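Local coordinates for folylpolyglutamate synthase protein FOLC (Mycobacterium tuberculosis, PDB 2VOS) that probably catalyses the ATP-dependent addition of L-glutamate to dihydropteroate and, one residue after another, to tetrahydrofolate, giving folylpolyglutamates, at residues S150-E153 against V154-M158; P99-S103 against P104-I108. All coordinates share one frame; numbering follows the deposited sequence.

Contact 2 comes first along the chain, in the loop 99-108 that joins strand 93-96 to strand 108-110 of the mixed eight-stranded sheet; contact 1 follows at the start of helix 151-165, which leads on toward strand 170-174. Their centres lie about 13 Å apart, and the two pack directly on each other: CD1 of L155 rests 3.7 Å from CD of R107, and CB of M158 is 3.9 Å from CD1 of I108. Contact 2 thus lies close to the ADP and metal site, with helix 151-165 packed behind its loop. The side chain of P99 comes within about 4 Å of a bound cobalt ion, that of F152 within about 9 Å.

Contact 1: S150-E153 against V154-M158; sequences SKFE and VLTAM
S150 opens helix 151-165, its carbonyl O taking the first backbone bond from V154 N, while CG2 of V154 packs against the same oxygen of S150 at 3.4 Å. Its OG caps E153 N at 3.0 Å, and S150 N returns a bond to OE1 of E153, approaching from above the carboxylate plane. This reciprocal pair is a capping box, which gives the amides of S150 and E153 side-chain acceptors at the helix start; the other oxygen of E153 forms a salt bridge with R49. Next, K151 lays its extended chain obliquely across L155, CG of K151 to CD1 of L155 at 3.9 Å. Its amine goes on to salt bridges with D35 and E31. At F152 the ring swings beside its own carbonyl carbon, CG anti to the backbone N (chi1 -170°), which brings one face beneath the hydroxyl of T156. OG1 of T156 lies 3.4 Å from CZ of F152, offset toward the rim of the ring. OG1 of T156 also donates to F152 O at 2.9 Å, so this carbonyl is gripped twice, with T156 N arriving from the opposite face of its plane. E153 O in turn accepts from A157 N at 2.9 Å, and the methyl of A157 leans on helix 48-56.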
ATOM      1  N   SER A 150      -9.980 -14.566 -11.744  1.00 43.62           N
ATOM      2  CA  SER A 150      -9.616 -13.176 -11.981  1.00 43.09           C
ATOM      3  C   SER A 150      -8.113 -13.039 -12.008  1.00 44.13           C
ATOM      4  O   SER A 150      -7.372 -13.927 -11.548  1.00 43.76           O
ATOM      5  CB  SER A 150     -10.131 -12.290 -10.871  1.00 42.51           C
ATOM      6  OG  SER A 150      -9.463 -12.565  -9.652  1.00 41.26           O
ATOM      7  N   LYS A 151      -7.655 -11.919 -12.536  1.00 43.39           N
ATOM      8  CA  LYS A 151      -6.238 -11.643 -12.527  1.00 43.01           C
ATOM      9  C   LYS A 151      -5.670 -11.597 -11.093  1.00 42.89           C
ATOM     10  O   LYS A 151      -4.593 -12.138 -10.827  1.00 41.68           O
ATOM     11  CB  LYS A 151      -5.994 -10.319 -13.235  1.00 43.70           C
ATOM     12  CG  LYS A 151      -4.570  -9.882 -13.067  1.00 44.01           C
ATOM     13  CD  LYS A 151      -4.255  -8.663 -13.941  1.00 48.59           C
ATOM     14  CE  LYS A 151      -2.682  -8.457 -13.901  1.00 51.22           C
ATOM     15  NZ  LYS A 151      -2.247  -7.199 -14.702  1.00 52.14           N
ATOM     16  N   PHE A 152      -6.385 -10.973 -10.150  1.00 42.82           N
ATOM     17  CA  PHE A 152      -5.912 -10.972  -8.790  1.00 43.64           C
ATOM     18  C   PHE A 152      -5.793 -12.398  -8.199  1.00 44.52           C
ATOM     19  O   PHE A 152      -4.797 -12.739  -7.495  1.00 45.64           O
ATOM     20  CB  PHE A 152      -6.739 -10.037  -7.862  1.00 43.58           C
ATOM     21  CG  PHE A 152      -6.074  -9.859  -6.491  1.00 47.02           C
ATOM     22  CD1 PHE A 152      -4.810  -9.242  -6.401  1.00 46.67           C
ATOM     23  CD2 PHE A 152      -6.658 -10.376  -5.327  1.00 43.02           C
ATOM     24  CE1 PHE A 152      -4.155  -9.083  -5.173  1.00 46.58           C
ATOM     25  CE2 PHE A 152      -6.020 -10.233  -4.103  1.00 46.58           C
ATOM     26  CZ  PHE A 152      -4.760  -9.594  -4.006  1.00 46.56           C
ATOM     27  N   GLU A 153      -6.781 -13.251  -8.457  1.00 44.28           N
ATOM     28  CA  GLU A 153      -6.688 -14.639  -7.988  1.00 42.89           C
ATOM     29  C   GLU A 153      -5.417 -15.336  -8.511  1.00 42.59           C
ATOM     30  O   GLU A 153      -4.695 -15.978  -7.765  1.00 42.11           O
ATOM     31  CB  GLU A 153      -7.942 -15.402  -8.401  1.00 42.32           C
ATOM     32  CG  GLU A 153      -9.102 -15.068  -7.498  1.00 40.46           C
ATOM     33  CD  GLU A 153     -10.442 -15.622  -8.025  1.00 46.63           C
ATOM     34  OE1 GLU A 153     -10.494 -16.194  -9.124  1.00 42.89           O
ATOM     35  OE2 GLU A 153     -11.452 -15.483  -7.326  1.00 47.13           O
ATOM     36  N   VAL A 154      -5.138 -15.180  -9.790  1.00 42.94           N
ATOM     37  CA  VAL A 154      -3.949 -15.762 -10.375  1.00 43.03           C
ATOM     38  C   VAL A 154      -2.656 -15.157  -9.788  1.00 43.55           C
ATOM     39  O   VAL A 154      -1.724 -15.912  -9.463  1.00 44.04           O
ATOM     40  CB  VAL A 154      -3.975 -15.660 -11.916  1.00 41.79           C
ATOM     41  CG1 VAL A 154      -2.688 -16.247 -12.480  1.00 43.64           C
ATOM     42  CG2 VAL A 154      -5.211 -16.420 -12.466  1.00 44.12           C
ATOM     43  N   LEU A 155      -2.582 -13.822  -9.655  1.00 43.73           N
ATOM     44  CA  LEU A 155      -1.409 -13.215  -9.039  1.00 43.28           C
ATOM     45  C   LEU A 155      -1.195 -13.748  -7.633  1.00 42.23           C
ATOM     46  O   LEU A 155      -0.071 -14.006  -7.203  1.00 42.22           O
ATOM     47  CB  LEU A 155      -1.558 -11.702  -8.973  1.00 43.25           C
ATOM     48  CG  LEU A 155      -1.493 -10.964 -10.293  1.00 48.74           C
ATOM     49  CD1 LEU A 155      -1.986  -9.464 -10.121  1.00 47.35           C
ATOM     50  CD2 LEU A 155      -0.089 -11.072 -10.900  1.00 50.86           C
ATOM     51  N   THR A 156      -2.288 -13.946  -6.908  1.00 41.94           N
ATOM     52  CA  THR A 156      -2.183 -14.359  -5.520  1.00 41.89           C
ATOM     53  C   THR A 156      -1.678 -15.796  -5.495  1.00 42.12           C
ATOM     54  O   THR A 156      -0.810 -16.128  -4.704  1.00 42.00           O
ATOM     55  CB  THR A 156      -3.526 -14.230  -4.831  1.00 42.77           C
ATOM     56  OG1 THR A 156      -3.824 -12.821  -4.715  1.00 44.35           O
ATOM     57  CG2 THR A 156      -3.505 -14.887  -3.398  1.00 41.63           C
ATOM     58  N   ALA A 157      -2.175 -16.633  -6.407  1.00 40.97           N
ATOM     59  CA  ALA A 157      -1.696 -17.987  -6.469  1.00 40.26           C
ATOM     60  C   ALA A 157      -0.222 -18.033  -6.863  1.00 40.74           C
ATOM     61  O   ALA A 157       0.561 -18.821  -6.330  1.00 41.92           O
ATOM     62  CB  ALA A 157      -2.545 -18.816  -7.464  1.00 38.24           C
HETATM   63  N   MSE A 158       0.147 -17.197  -7.818  1.00 40.69           N
HETATM   64  CA  MSE A 158       1.560 -17.073  -8.158  1.00 41.69           C
HETATM   65  C   MSE A 158       2.430 -16.723  -6.960  1.00 41.06           C
HETATM   66  O   MSE A 158       3.512 -17.309  -6.774  1.00 40.80           O
HETATM   67  CB  MSE A 158       1.750 -16.028  -9.285  1.00 42.52           C
HETATM   68  CG  MSE A 158       1.237 -16.507 -10.641  1.00 40.71           C
HETATM   69 SE   MSE A 158       1.224 -14.968 -11.881  1.00 44.51          SE
HETATM   70  CE  MSE A 158       3.092 -14.479 -11.866  1.00 44.03           C
TER

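Contact 2: P99-S103 against P104-I108; sequences PHLQS and PVERI
The carboxylate of E106 reaches back to three consecutive backbone amides, L101 N, Q102 N and S103 N. E106 OE1 takes L101 N at 2.7 Å on its syn side. E106 OE2 receives Q102 N on its syn lone pair at 2.6 Å and S103 N from above the carboxylate plane at 2.7 Å. The glutamate can reach them because its chain runs extended beyond CG (chi2 161°), and E106 N closes the turn on S103 O at 3.0 Å. Alongside, H100 and R107 meet edge to edge: NE of R107 donates to ND1 of H100 at 2.8 Å, nearly straight and within the imidazole plane, although ring and guanidinium planes stand 79° apart. P104 lies over one face of the imidazole, its CB making a CH-pi contact 4.2 Å from the centroid of the H100 ring. P99, which follows a cis peptide bond, sets its carbonyl carbon over one face of the R107 guanidinium, toward the rim. A water donates to P99 O and, weakly, to E106 O, joining the start of the loop to the 3-10 turn 104-107. Further out, L101 packs on helix 472-481 and R338, an ADP-binding residue, and Q102 bonds to R479, so the loop bridges to the C-terminal domain. Because NE of R107 donates to it, ND1 of H100 carries no proton; this in-plane bond and P104 over the face would hold the ring's rotation, while three amide donors would probably stabilise E106 as a carboxylate.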
ATOM      1  N   PRO A  99      -1.573  -2.321  -4.924  1.00 33.34           N
ATOM      2  CA  PRO A  99      -1.332  -2.689  -6.323  1.00 32.84           C
ATOM      3  C   PRO A  99       0.187  -2.513  -6.637  1.00 33.08           C
ATOM      4  O   PRO A  99       0.919  -2.062  -5.777  1.00 33.47           O
ATOM      5  CB  PRO A  99      -2.162  -1.659  -7.133  1.00 31.98           C
ATOM      6  CG  PRO A  99      -2.738  -0.689  -6.139  1.00 34.54           C
ATOM      7  CD  PRO A  99      -2.191  -0.998  -4.747  1.00 32.56           C
ATOM      8  N   HIS A 100       0.656  -2.808  -7.845  1.00 32.23           N
ATOM      9  CA  HIS A 100       2.034  -2.404  -8.213  1.00 31.85           C
ATOM     10  C   HIS A 100       2.053  -0.943  -8.733  1.00 31.71           C
ATOM     11  O   HIS A 100       1.035  -0.431  -9.276  1.00 30.05           O
ATOM     12  CB  HIS A 100       2.668  -3.367  -9.239  1.00 32.04           C
ATOM     13  CG  HIS A 100       2.012  -3.358 -10.600  1.00 35.83           C
ATOM     14  ND1 HIS A 100       1.056  -4.278 -10.976  1.00 38.61           N
ATOM     15  CD2 HIS A 100       2.231  -2.581 -11.696  1.00 38.68           C
ATOM     16  CE1 HIS A 100       0.698  -4.048 -12.232  1.00 40.32           C
ATOM     17  NE2 HIS A 100       1.394  -3.020 -12.690  1.00 37.27           N
ATOM     18  N   LEU A 101       3.181  -0.264  -8.528  1.00 30.22           N
ATOM     19  CA  LEU A 101       3.403   1.069  -9.025  1.00 30.75           C
ATOM     20  C   LEU A 101       3.854   1.053 -10.468  1.00 30.26           C
ATOM     21  O   LEU A 101       3.266   1.742 -11.313  1.00 29.82           O
ATOM     22  CB  LEU A 101       4.543   1.725  -8.248  1.00 30.04           C
ATOM     23  CG  LEU A 101       4.306   2.390  -6.915  1.00 33.47           C
ATOM     24  CD1 LEU A 101       5.649   2.787  -6.366  1.00 33.61           C
ATOM     25  CD2 LEU A 101       3.413   3.660  -7.041  1.00 31.54           C
ATOM     26  N   GLN A 102       4.943   0.327 -10.744  1.00 29.17           N
ATOM     27  CA  GLN A 102       5.542   0.352 -12.108  1.00 28.63           C
ATOM     28  C   GLN A 102       5.492  -0.955 -12.876  1.00 30.34           C
ATOM     29  O   GLN A 102       5.221  -0.963 -14.101  1.00 30.01           O
ATOM     30  CB  GLN A 102       6.990   0.798 -12.039  1.00 27.98           C
ATOM     31  CG  GLN A 102       7.166   2.090 -11.319  1.00 27.46           C
ATOM     32  CD  GLN A 102       8.627   2.326 -11.012  1.00 31.06           C
ATOM     33  OE1 GLN A 102       9.103   2.099  -9.864  1.00 28.92           O
ATOM     34  NE2 GLN A 102       9.363   2.832 -12.021  1.00 27.52           N
ATOM     35  N   SER A 103       5.761  -2.071 -12.191  1.00 28.22           N
ATOM     36  CA  SER A 103       5.849  -3.347 -12.868  1.00 28.82           C
ATOM     37  C   SER A 103       5.187  -4.404 -12.001  1.00 29.52           C
ATOM     38  O   SER A 103       5.300  -4.351 -10.790  1.00 29.38           O
ATOM     39  CB  SER A 103       7.328  -3.697 -13.130  1.00 28.68           C
ATOM     40  OG  SER A 103       7.435  -5.062 -13.517  1.00 29.81           O
ATOM     41  N   PRO A 104       4.487  -5.375 -12.612  1.00 30.71           N
ATOM     42  CA  PRO A 104       3.842  -6.329 -11.753  1.00 30.25           C
ATOM     43  C   PRO A 104       4.827  -7.207 -10.947  1.00 30.41           C
ATOM     44  O   PRO A 104       4.393  -7.825  -9.968  1.00 31.12           O
ATOM     45  CB  PRO A 104       3.047  -7.214 -12.742  1.00 32.91           C
ATOM     46  CG  PRO A 104       3.705  -7.052 -14.036  1.00 30.91           C
ATOM     47  CD  PRO A 104       4.250  -5.635 -14.049  1.00 31.51           C
ATOM     48  N   VAL A 105       6.118  -7.293 -11.332  1.00 28.93           N
ATOM     49  CA  VAL A 105       7.085  -8.042 -10.481  1.00 27.67           C
ATOM     50  C   VAL A 105       7.056  -7.519  -9.046  1.00 27.24           C
ATOM     51  O   VAL A 105       7.435  -8.243  -8.086  1.00 26.12           O
ATOM     52  CB  VAL A 105       8.583  -8.041 -11.038  1.00 28.26           C
ATOM     53  CG1 VAL A 105       8.608  -8.560 -12.439  1.00 30.44           C
ATOM     54  CG2 VAL A 105       9.257  -6.655 -10.994  1.00 27.04           C
ATOM     55  N   GLU A 106       6.611  -6.270  -8.860  1.00 25.52           N
ATOM     56  CA  GLU A 106       6.658  -5.696  -7.522  1.00 26.62           C
ATOM     57  C   GLU A 106       5.735  -6.479  -6.590  1.00 26.70           C
ATOM     58  O   GLU A 106       5.827  -6.350  -5.369  1.00 25.45           O
ATOM     59  CB  GLU A 106       6.128  -4.257  -7.515  1.00 25.56           C
ATOM     60  CG  GLU A 106       7.088  -3.217  -8.126  1.00 27.31           C
ATOM     61  CD  GLU A 106       6.297  -1.951  -8.502  1.00 33.10           C
ATOM     62  OE1 GLU A 106       5.449  -1.505  -7.679  1.00 30.49           O
ATOM     63  OE2 GLU A 106       6.463  -1.456  -9.643  1.00 30.44           O
ATOM     64  N   ARG A 107       4.772  -7.164  -7.177  1.00 25.77           N
ATOM     65  CA  ARG A 107       3.725  -7.860  -6.362  1.00 27.21           C
ATOM     66  C   ARG A 107       4.249  -9.119  -5.696  1.00 27.35           C
ATOM     67  O   ARG A 107       3.584  -9.629  -4.814  1.00 27.56           O
ATOM     68  CB  ARG A 107       2.543  -8.294  -7.237  1.00 27.09           C
ATOM     69  CG  ARG A 107       1.856  -7.041  -7.856  1.00 30.61           C
ATOM     70  CD  ARG A 107       0.872  -7.429  -8.962  1.00 35.87           C
ATOM     71  NE  ARG A 107       0.060  -6.235  -9.314  1.00 41.03           N
ATOM     72  CZ  ARG A 107      -1.107  -5.887  -8.726  1.00 42.84           C
ATOM     73  NH1 ARG A 107      -1.673  -6.642  -7.749  1.00 41.40           N
ATOM     74  NH2 ARG A 107      -1.732  -4.769  -9.142  1.00 41.10           N
ATOM     75  N   ILE A 108       5.408  -9.622  -6.126  1.00 27.08           N
ATOM     76  CA  ILE A 108       5.970 -10.822  -5.492  1.00 26.11           C
ATOM     77  C   ILE A 108       7.430 -10.577  -5.223  1.00 26.33           C
ATOM     78  O   ILE A 108       8.225 -10.471  -6.161  1.00 24.97           O
ATOM     79  CB  ILE A 108       5.825 -12.073  -6.424  1.00 26.50           C
ATOM     80  CG1 ILE A 108       4.364 -12.185  -6.916  1.00 28.59           C
ATOM     81  CG2 ILE A 108       6.392 -13.374  -5.726  1.00 24.83           C
ATOM     82  CD1 ILE A 108       4.127 -13.220  -8.077  1.00 27.10           C
TER
HETATM   83  O   HOH W   1       3.236  -4.020  -5.317  1.00 41.09           O